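Putative peptidase (Chlamydophila abortus, PDB 3CE2) is probably a zinc-dependent oligopeptidase of the M3B family that cleaves a variety of small bioactive peptides. Local coordinates at residues T176-A181 against H254-K259; Q268-H273 against Y531-Y536; K37-S42 against N84-Y89. All coordinates share one frame; numbering follows the deposited sequence.

Contact 1: residues T176-A181 against H254-K259; sequences TPLEVA and HVFYAK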
loop_
_atom_site.group_PDB
_atom_site.type_symbol
_atom_site.label_atom_id
_atom_site.label_comp_id
_atom_site.label_asym_id
_atom_site.label_seq_id
_atom_site.Cartn_x
_atom_site.Cartn_y
_atom_site.Cartn_z
ATOM N N THR A 176 -21.416 5.396 -11.640
ATOM C CA THR A 176 -21.070 6.339 -12.684
ATOM C C THR A 176 -21.292 7.807 -12.263
ATOM O O THR A 176 -20.336 8.558 -12.110
ATOM C CB THR A 176 -21.829 5.978 -13.956
ATOM O OG1 THR A 176 -21.410 4.677 -14.374
ATOM C CG2 THR A 176 -21.557 6.962 -15.075
ATOM N N PRO A 177 -22.546 8.216 -12.043
ATOM C CA PRO A 177 -22.781 9.583 -11.599
ATOM C C PRO A 177 -22.012 9.980 -10.333
ATOM O O PRO A 177 -21.672 11.166 -10.163
ATOM C CB PRO A 177 -24.287 9.607 -11.317
ATOM C CG PRO A 177 -24.693 8.187 -11.249
ATOM C CD PRO A 177 -23.806 7.482 -12.203
ATOM N N LEU A 178 -21.744 9.021 -9.451
ATOM C CA LEU A 178 -21.106 9.356 -8.182
ATOM C C LEU A 178 -19.587 9.520 -8.289
ATOM O O LEU A 178 -18.917 9.735 -7.290
ATOM C CB LEU A 178 -21.458 8.341 -7.105
ATOM C CG LEU A 178 -22.896 8.488 -6.624
ATOM C CD1 LEU A 178 -23.274 7.274 -5.813
ATOM C CD2 LEU A 178 -23.097 9.788 -5.819
ATOM N N GLU A 179 -19.042 9.426 -9.495
ATOM C CA GLU A 179 -17.630 9.684 -9.673
ATOM C C GLU A 179 -17.381 11.184 -9.670
ATOM O O GLU A 179 -16.228 11.626 -9.600
ATOM C CB GLU A 179 -17.160 9.165 -11.023
ATOM C CG GLU A 179 -16.930 7.680 -11.131
ATOM C CD GLU A 179 -16.571 7.296 -12.553
ATOM O OE1 GLU A 179 -17.221 7.813 -13.491
ATOM O OE2 GLU A 179 -15.630 6.493 -12.733
ATOM N N VAL A 180 -18.448 11.975 -9.795
ATOM C CA VAL A 180 -18.233 13.377 -10.119
ATOM C C VAL A 180 -17.449 14.077 -9.033
ATOM O O VAL A 180 -16.567 14.852 -9.340
ATOM C CB VAL A 180 -19.510 14.176 -10.460
ATOM C CG1 VAL A 180 -20.382 14.362 -9.250
ATOM C CG2 VAL A 180 -19.106 15.527 -10.981
ATOM N N ALA A 181 -17.736 13.785 -7.772
ATOM C CA ALA A 181 -17.049 14.507 -6.719
ATOM C C ALA A 181 -15.532 14.418 -6.898
ATOM O O ALA A 181 -14.850 15.446 -6.976
ATOM C CB ALA A 181 -17.491 14.044 -5.337
ATOM N N HIS A 254 -20.695 7.624 0.303
ATOM C CA HIS A 254 -20.464 6.463 1.138
ATOM C C HIS A 254 -21.670 6.171 2.001
ATOM O O HIS A 254 -22.055 5.011 2.156
ATOM C CB HIS A 254 -19.223 6.630 2.001
ATOM C CG HIS A 254 -17.977 6.787 1.204
ATOM N ND1 HIS A 254 -16.872 7.459 1.675
ATOM C CD2 HIS A 254 -17.678 6.399 -0.055
ATOM C CE1 HIS A 254 -15.936 7.459 0.743
ATOM N NE2 HIS A 254 -16.401 6.825 -0.320
ATOM N N VAL A 255 -22.287 7.220 2.534
ATOM C CA VAL A 255 -23.493 7.047 3.352
ATOM C C VAL A 255 -24.621 6.419 2.550
ATOM O O VAL A 255 -25.344 5.577 3.046
ATOM C CB VAL A 255 -23.959 8.363 3.933
ATOM C CG1 VAL A 255 -25.274 8.185 4.682
ATOM C CG2 VAL A 255 -22.886 8.918 4.841
ATOM N N PHE A 256 -24.747 6.820 1.297
ATOM C CA PHE A 256 -25.773 6.262 0.441
ATOM C C PHE A 256 -25.559 4.770 0.268
ATOM O O PHE A 256 -26.477 3.988 0.482
ATOM C CB PHE A 256 -25.769 6.979 -0.905
ATOM C CG PHE A 256 -26.366 6.183 -2.037
ATOM C CD1 PHE A 256 -27.745 6.092 -2.197
ATOM C CD2 PHE A 256 -25.547 5.565 -2.970
ATOM C CE1 PHE A 256 -28.294 5.397 -3.254
ATOM C CE2 PHE A 256 -26.087 4.862 -4.037
ATOM C CZ PHE A 256 -27.465 4.773 -4.169
ATOM N N TYR A 257 -24.349 4.377 -0.111
ATOM C CA TYR A 257 -24.048 2.967 -0.338
ATOM C C TYR A 257 -24.136 2.141 0.953
ATOM O O TYR A 257 -24.638 1.027 0.950
ATOM C CB TYR A 257 -22.653 2.810 -0.922
ATOM C CG TYR A 257 -22.493 3.034 -2.427
ATOM C CD1 TYR A 257 -23.180 2.243 -3.355
ATOM C CD2 TYR A 257 -21.590 3.992 -2.921
ATOM C CE1 TYR A 257 -22.992 2.417 -4.730
ATOM C CE2 TYR A 257 -21.399 4.176 -4.297
ATOM C CZ TYR A 257 -22.102 3.386 -5.196
ATOM O OH TYR A 257 -21.915 3.558 -6.564
ATOM N N ALA A 258 -23.646 2.691 2.057
ATOM C CA ALA A 258 -23.628 1.974 3.322
ATOM C C ALA A 258 -25.025 1.636 3.819
ATOM O O ALA A 258 -25.308 0.501 4.196
ATOM C CB ALA A 258 -22.910 2.796 4.380
ATOM N N LYS A 259 -25.900 2.629 3.861
ATOM C CA LYS A 259 -27.177 2.413 4.497
ATOM C C LYS A 259 -28.110 1.575 3.618
ATOM O O LYS A 259 -29.025 0.946 4.117
ATOM C CB LYS A 259 -27.805 3.731 4.963
ATOM C CG LYS A 259 -28.740 4.392 3.969
ATOM C CD LYS A 259 -29.165 5.769 4.465
ATOM C CE LYS A 259 -29.802 6.581 3.339
ATOM N NZ LYS A 259 -29.739 8.029 3.649
#

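Contact 2: residues Q268-H273 against Y531-Y536; sequences QAALYH and YNFYVY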
loop_
_atom_site.group_PDB
_atom_site.type_symbol
_atom_site.label_atom_id
_atom_site.label_comp_id
_atom_site.label_asym_id
_atom_site.label_seq_id
_atom_site.Cartn_x
_atom_site.Cartn_y
_atom_site.Cartn_z
ATOM N N GLN A 268 -18.178 0.303 8.962
ATOM C CA GLN A 268 -18.482 -1.144 8.932
ATOM C C GLN A 268 -18.569 -1.607 7.512
ATOM O O GLN A 268 -18.161 -2.718 7.201
ATOM C CB GLN A 268 -19.785 -1.495 9.652
ATOM C CG GLN A 268 -19.720 -1.325 11.171
ATOM C CD GLN A 268 -20.934 -1.903 11.911
ATOM O OE1 GLN A 268 -22.071 -1.820 11.435
ATOM N NE2 GLN A 268 -20.687 -2.482 13.090
ATOM N N ALA A 269 -19.096 -0.746 6.649
ATOM C CA ALA A 269 -19.169 -1.063 5.225
ATOM C C ALA A 269 -17.783 -1.310 4.648
ATOM O O ALA A 269 -17.585 -2.238 3.881
ATOM C CB ALA A 269 -19.894 0.044 4.442
ATOM N N ALA A 270 -16.830 -0.474 5.028
ATOM C CA ALA A 270 -15.465 -0.588 4.528
ATOM C C ALA A 270 -14.651 -1.701 5.186
ATOM O O ALA A 270 -13.740 -2.243 4.579
ATOM C CB ALA A 270 -14.750 0.749 4.692
ATOM N N LEU A 271 -14.965 -2.032 6.429
ATOM C CA LEU A 271 -14.149 -2.980 7.185
ATOM C C LEU A 271 -14.596 -4.419 6.994
ATOM O O LEU A 271 -13.918 -5.361 7.416
ATOM C CB LEU A 271 -14.194 -2.649 8.680
ATOM C CG LEU A 271 -13.522 -1.371 9.169
ATOM C CD1 LEU A 271 -13.335 -1.473 10.653
ATOM C CD2 LEU A 271 -12.191 -1.157 8.516
ATOM N N TYR A 272 -15.731 -4.593 6.347
ATOM C CA TYR A 272 -16.363 -5.901 6.278
ATOM C C TYR A 272 -15.601 -6.879 5.397
ATOM O O TYR A 272 -15.369 -8.026 5.780
ATOM C CB TYR A 272 -17.809 -5.757 5.788
ATOM C CG TYR A 272 -18.629 -7.012 5.932
ATOM C CD1 TYR A 272 -19.043 -7.469 7.192
ATOM C CD2 TYR A 272 -18.978 -7.759 4.810
ATOM C CE1 TYR A 272 -19.793 -8.633 7.320
ATOM C CE2 TYR A 272 -19.741 -8.905 4.922
ATOM C CZ TYR A 272 -20.145 -9.348 6.170
ATOM O OH TYR A 272 -20.910 -10.504 6.238
ATOM N N HIS A 273 -15.233 -6.424 4.209
ATOM C CA HIS A 273 -14.519 -7.257 3.272
ATOM C C HIS A 273 -13.412 -8.033 3.992
ATOM O O HIS A 273 -13.323 -9.256 3.903
ATOM C CB HIS A 273 -13.945 -6.390 2.141
ATOM C CG HIS A 273 -13.149 -7.163 1.130
ATOM N ND1 HIS A 273 -13.603 -8.341 0.560
ATOM C CD2 HIS A 273 -11.929 -6.926 0.583
ATOM C CE1 HIS A 273 -12.692 -8.799 -0.283
ATOM N NE2 HIS A 273 -11.671 -7.958 -0.291
ATOM N N TYR A 531 -10.105 8.432 0.369
ATOM C CA TYR A 531 -11.316 8.131 1.096
ATOM C C TYR A 531 -11.895 6.703 0.877
ATOM O O TYR A 531 -11.526 5.953 -0.044
ATOM C CB TYR A 531 -12.329 9.283 0.965
ATOM C CG TYR A 531 -11.786 10.564 1.573
ATOM C CD1 TYR A 531 -12.244 11.008 2.791
ATOM C CD2 TYR A 531 -10.786 11.289 0.963
ATOM C CE1 TYR A 531 -11.748 12.164 3.392
ATOM C CE2 TYR A 531 -10.284 12.458 1.554
ATOM C CZ TYR A 531 -10.781 12.888 2.777
ATOM O OH TYR A 531 -10.334 14.029 3.412
ATOM N N ASN A 532 -12.790 6.357 1.790
ATOM C CA ASN A 532 -13.219 4.985 2.026
ATOM C C ASN A 532 -12.224 4.176 2.866
ATOM O O ASN A 532 -11.884 3.050 2.560
ATOM C CB ASN A 532 -13.638 4.264 0.748
ATOM C CG ASN A 532 -14.832 3.348 0.981
ATOM O OD1 ASN A 532 -15.750 3.676 1.745
ATOM N ND2 ASN A 532 -14.816 2.187 0.341
ATOM N N PHE A 533 -11.758 4.798 3.933
ATOM C CA PHE A 533 -11.176 4.076 5.027
ATOM C C PHE A 533 -10.121 3.068 4.625
ATOM O O PHE A 533 -10.200 1.904 5.010
ATOM C CB PHE A 533 -12.277 3.344 5.779
ATOM C CG PHE A 533 -13.238 4.256 6.477
ATOM C CD1 PHE A 533 -14.496 4.502 5.940
ATOM C CD2 PHE A 533 -12.885 4.866 7.676
ATOM C CE1 PHE A 533 -15.373 5.340 6.571
ATOM C CE2 PHE A 533 -13.771 5.698 8.327
ATOM C CZ PHE A 533 -15.011 5.936 7.777
ATOM N N TYR A 534 -9.122 3.484 3.871
ATOM C CA TYR A 534 -8.053 2.545 3.651
ATOM C C TYR A 534 -6.747 3.031 4.259
ATOM O O TYR A 534 -5.889 2.227 4.644
ATOM C CB TYR A 534 -7.944 2.146 2.167
ATOM C CG TYR A 534 -7.066 3.017 1.317
ATOM C CD1 TYR A 534 -5.714 2.716 1.170
ATOM C CD2 TYR A 534 -7.599 4.108 0.625
ATOM C CE1 TYR A 534 -4.869 3.495 0.395
ATOM C CE2 TYR A 534 -6.790 4.939 -0.194
ATOM N N VAL A 535 -6.624 4.348 4.386
ATOM C CA VAL A 535 -5.451 4.961 5.007
ATOM C C VAL A 535 -5.006 4.374 6.367
ATOM O O VAL A 535 -3.801 4.191 6.606
ATOM C CB VAL A 535 -5.576 6.504 5.038
ATOM C CG1 VAL A 535 -4.769 7.097 6.135
ATOM C CG2 VAL A 535 -5.120 7.085 3.710
ATOM N N TYR A 536 -5.944 4.024 7.240
ATOM C CA TYR A 536 -5.542 3.370 8.499
ATOM C C TYR A 536 -4.629 2.169 8.254
ATOM O O TYR A 536 -3.742 1.892 9.058
ATOM C CB TYR A 536 -6.745 2.993 9.379
ATOM C CG TYR A 536 -7.393 1.692 9.017
ATOM C CD1 TYR A 536 -7.216 0.567 9.816
ATOM C CD2 TYR A 536 -8.181 1.580 7.871
ATOM C CE1 TYR A 536 -7.810 -0.666 9.475
ATOM C CE2 TYR A 536 -8.770 0.373 7.519
ATOM C CZ TYR A 536 -8.581 -0.750 8.326
ATOM O OH TYR A 536 -9.162 -1.950 7.983
#

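Contact 3: residues K37-S42 against N84-Y89; sequences KADLDS and NKLYVY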
loop_
_atom_site.group_PDB
_atom_site.type_symbol
_atom_site.label_atom_id
_atom_site.label_comp_id
_atom_site.label_asym_id
_atom_site.label_seq_id
_atom_site.Cartn_x
_atom_site.Cartn_y
_atom_site.Cartn_z
ATOM N N LYS A 37 3.232 -16.447 -27.595
ATOM C CA LYS A 37 2.221 -16.189 -28.600
ATOM C C LYS A 37 1.471 -17.478 -28.868
ATOM O O LYS A 37 0.242 -17.484 -28.959
ATOM C CB LYS A 37 2.876 -15.675 -29.875
ATOM C CG LYS A 37 1.906 -15.463 -31.013
ATOM C CD LYS A 37 0.769 -14.513 -30.637
ATOM C CE LYS A 37 0.032 -14.026 -31.891
ATOM N NZ LYS A 37 -1.308 -13.489 -31.557
ATOM N N ALA A 38 2.229 -18.568 -28.976
ATOM C CA ALA A 38 1.664 -19.897 -29.161
ATOM C C ALA A 38 0.613 -20.189 -28.068
ATOM O O ALA A 38 -0.545 -20.525 -28.361
ATOM C CB ALA A 38 2.781 -20.939 -29.143
ATOM N N ASP A 39 1.024 -20.030 -26.813
ATOM C CA ASP A 39 0.129 -20.202 -25.692
ATOM C C ASP A 39 -1.089 -19.265 -25.748
ATOM O O ASP A 39 -2.217 -19.729 -25.622
ATOM C CB ASP A 39 0.895 -19.998 -24.387
ATOM C CG ASP A 39 0.566 -21.054 -23.355
ATOM O OD1 ASP A 39 0.497 -22.245 -23.746
ATOM O OD2 ASP A 39 0.385 -20.693 -22.165
ATOM N N LEU A 40 -0.868 -17.960 -25.930
ATOM C CA LEU A 40 -1.975 -17.002 -26.049
ATOM C C LEU A 40 -2.994 -17.525 -27.037
ATOM O O LEU A 40 -4.205 -17.328 -26.885
ATOM C CB LEU A 40 -1.478 -15.636 -26.533
ATOM C CG LEU A 40 -2.559 -14.545 -26.673
ATOM C CD1 LEU A 40 -2.854 -13.843 -25.346
ATOM C CD2 LEU A 40 -2.212 -13.499 -27.742
ATOM N N ASP A 41 -2.479 -18.202 -28.057
ATOM C CA ASP A 41 -3.306 -18.755 -29.125
ATOM C C ASP A 41 -4.287 -19.843 -28.647
ATOM O O ASP A 41 -5.466 -19.787 -29.012
ATOM C CB ASP A 41 -2.431 -19.252 -30.296
ATOM C CG ASP A 41 -1.871 -18.107 -31.156
ATOM O OD1 ASP A 41 -2.323 -16.949 -31.004
ATOM O OD2 ASP A 41 -0.976 -18.366 -31.993
ATOM N N SER A 42 -3.818 -20.800 -27.832
ATOM C CA SER A 42 -4.659 -21.930 -27.363
ATOM C C SER A 42 -6.082 -21.494 -27.062
ATOM O O SER A 42 -7.033 -22.261 -27.231
ATOM C CB SER A 42 -4.112 -22.602 -26.093
ATOM O OG SER A 42 -2.856 -22.093 -25.697
ATOM N N ASN A 84 -2.817 -15.160 -16.059
ATOM C CA ASN A 84 -1.851 -14.416 -15.240
ATOM C C ASN A 84 -0.419 -14.675 -15.683
ATOM O O ASN A 84 0.393 -13.761 -15.732
ATOM C CB ASN A 84 -1.992 -14.766 -13.758
ATOM C CG ASN A 84 -3.274 -14.233 -13.150
ATOM O OD1 ASN A 84 -4.096 -13.628 -13.841
ATOM N ND2 ASN A 84 -3.461 -14.470 -11.848
ATOM N N LYS A 85 -0.104 -15.927 -15.982
ATOM C CA LYS A 85 1.205 -16.282 -16.489
ATOM C C LYS A 85 1.474 -15.473 -17.769
ATOM O O LYS A 85 2.537 -14.892 -17.939
ATOM C CB LYS A 85 1.226 -17.787 -16.763
ATOM C CG LYS A 85 2.537 -18.405 -17.189
ATOM C CD LYS A 85 2.347 -19.926 -17.230
ATOM C CE LYS A 85 3.421 -20.639 -18.057
ATOM N NZ LYS A 85 4.747 -20.736 -17.356
ATOM N N LEU A 86 0.497 -15.420 -18.668
ATOM C CA LEU A 86 0.679 -14.731 -19.929
ATOM C C LEU A 86 0.747 -13.243 -19.673
ATOM O O LEU A 86 1.479 -12.514 -20.344
ATOM C CB LEU A 86 -0.489 -14.996 -20.859
ATOM C CG LEU A 86 -0.628 -16.387 -21.462
ATOM C CD1 LEU A 86 -2.072 -16.542 -21.975
ATOM C CD2 LEU A 86 0.413 -16.611 -22.556
ATOM N N TYR A 87 -0.026 -12.774 -18.707
ATOM C CA TYR A 87 0.002 -11.363 -18.429
ATOM C C TYR A 87 1.373 -10.916 -17.948
ATOM O O TYR A 87 1.973 -9.979 -18.465
ATOM C CB TYR A 87 -1.018 -11.015 -17.380
ATOM C CG TYR A 87 -1.098 -9.537 -17.186
ATOM C CD1 TYR A 87 -1.990 -8.765 -17.948
ATOM C CD2 TYR A 87 -0.262 -8.888 -16.270
ATOM C CE1 TYR A 87 -2.073 -7.392 -17.779
ATOM C CE2 TYR A 87 -0.330 -7.512 -16.093
ATOM C CZ TYR A 87 -1.240 -6.775 -16.855
ATOM O OH TYR A 87 -1.312 -5.425 -16.693
ATOM N N VAL A 88 1.856 -11.609 -16.940
ATOM C CA VAL A 88 3.072 -11.265 -16.294
ATOM C C VAL A 88 4.168 -11.244 -17.330
ATOM O O VAL A 88 4.971 -10.311 -17.376
ATOM C CB VAL A 88 3.356 -12.271 -15.154
ATOM C CG1 VAL A 88 4.814 -12.237 -14.739
ATOM C CG2 VAL A 88 2.429 -11.960 -13.957
ATOM N N TYR A 89 4.188 -12.254 -18.188
ATOM C CA TYR A 89 5.228 -12.336 -19.213
ATOM C C TYR A 89 5.199 -11.134 -20.159
ATOM O O TYR A 89 6.232 -10.549 -20.449
ATOM C CB TYR A 89 5.087 -13.609 -20.037
ATOM C CG TYR A 89 6.133 -13.702 -21.104
ATOM C CD1 TYR A 89 7.338 -14.326 -20.846
ATOM C CD2 TYR A 89 5.931 -13.145 -22.366
ATOM C CE1 TYR A 89 8.310 -14.411 -21.792
ATOM C CE2 TYR A 89 6.912 -13.215 -23.334
ATOM C CZ TYR A 89 8.102 -13.856 -23.035
ATOM O OH TYR A 89 9.109 -13.976 -23.963
#

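Contact 1: residues T176-A181 against H254-K259
Leu178 reaches across to Phe256 and Tyr257, two neighbouring aromatic residues of helix 240-260. It lies close to the start of helix 180-192, so the contact joins two parts of a largely helical M3-family fold. It is apolar and sits near the surface. The CB atoms of all three residues point toward the opposite segment. Leu178 and Tyr257 extend in opposing directions and overlap near their ends. Leu178 lies aslant to Phe256. One methyl, Leu178 CD1, does all the touching. It lies 3.9 Å from Tyr257 CE2, and the phenolic end is close too, with Tyr257 OH 4.0 Å from the same methyl. The two rings leave the helix differently. Phe256 has CG anti to the backbone N (chi1 157°), whereas Tyr257 has CG beside it (chi1 -81°). Even so, both rings come to the same leucine methyl. Phe256 CD2 sits over one face of the Tyr257 ring, 4.0 Å above its plane and displaced toward the rim. Leu171 and Ala174 of helix 165-174 also touch both aromatic side chains, and Phe175 touches Tyr257. On the Phe256 side, the nearest atom to Leu178 CD1 is CD2, at 4.0 Å.

Contact 2: residues Q268-H273 against Y531-Y536
Ala270 and Leu271 of helix 266-271 pack against Phe533 and Tyr536 in a mostly buried, apolar contact. The second segment is the loop that leads into helix 536-553, within the M3 peptidase family region. The backbones come nearest at Ala270 and Phe533, whose CA atoms are 6.4 Å apart. Ala270 CB points at the loop and meets Phe533 CB at 3.7 Å. The Phe533 ring begins close by, with CD1 4.0 Å from Ala270 CB, and the methyl comes to it at a slant. Asn532 borders the same methyl more loosely, through its backbone O and its side-chain OD1.

The second pairing is Leu271 with Tyr536. Leu271 CD2 comes to the phenolic end of the tyrosine, 3.6 Å from Tyr536 CZ and also near OH. Tyr536 has CG between its backbone N and carbonyl carbon (chi1 83°), which sends the ring toward Leu271. Phe533 O lies at the edge of this ring, in its plane. Asn532 and Phe533 both have positive phi (79° and 50°), so the loop is irregular where it faces Ala270.

Helix 451-487 supports the loop: Glu479 OE2 accepts a hydrogen bond from Phe533 N, and the Phe533 ring meets that of His483. The next residue, His484, binds zinc together with His488, and its side chain is about 8 Å from that of Phe533. Tyr281 of helix 278-289 touches Leu271 and meets the rings of both Phe533 and Tyr536, while His254 of helix 240-260 touches Asn532.

Contact 3: residues K37-S42 against N84-Y89
The carboxylate of Asp39 is the flat group that meets the other helix here, and Leu86 CD2 lies beside it, 4.1 Å from Asp39 OD2. The same methyl is 3.9 Å from Asp39 CB. The two side chains lie at a slant to each other, and Asp39 CB points toward the Leu86 helix. The polar end of Asp39 is engaged elsewhere: OD2 is hydrogen-bonded to Tyr30 OH. The Tyr30 ring in turn makes a cation-pi contact with Lys85 and an edge-to-face contact with Tyr89. The charged ends of Asp39 and Lys85 do not meet, as OD2 and NZ are 6.5 Å apart, although their opposite charges may still attract weakly.

This is a helix-helix contact between helix 33-42 and helix 66-96, which follow one another in the chain. The two segments are nearest at Leu40 and Leu86, with 7.0 Å between the CA atoms. Leu86 contributes the most buried surface, and its CB points toward the other helix. With CG beside its backbone N (chi1 -71°), it presents both methyls to the turn of Asp39 and Leu40. CD2 rests 3.9 Å from Leu40 N. CD1 lies 4.1 Å from Leu40 CA. The leucine side chains themselves meet more loosely, with 4.4 Å between Leu40 CD1 and Leu86 CD1. Beyond the pair, Leu113 of helix 101-120 touches Leu40, and Ile110 of that helix touches Leu86. Leu86 O also accepts a hydrogen bond from Trp36 NE1 of helix 33-42.

Overall arrangement
From the N terminus, contact 3 comes first. It closes the shortest of the three chain excursions, 41 residues, part of them helical. Contact 1 follows, bringing helix 240-260 back to the start of helix 180-192. Contact 2 opens soon after and closes the longest loop, joining residues 268-273 to 531-536. That span contains the HExxH helix 394-416 with zinc ligands His402 and His406. The three loops are in series, and none nests or crosses. Contacts 1 and 2 are neighbours: His254 packs on Tyr531, and Ala258 on Ala269. Contact 3 stands apart in the N-terminal helices, its centre about 35 Å from that of contact 2.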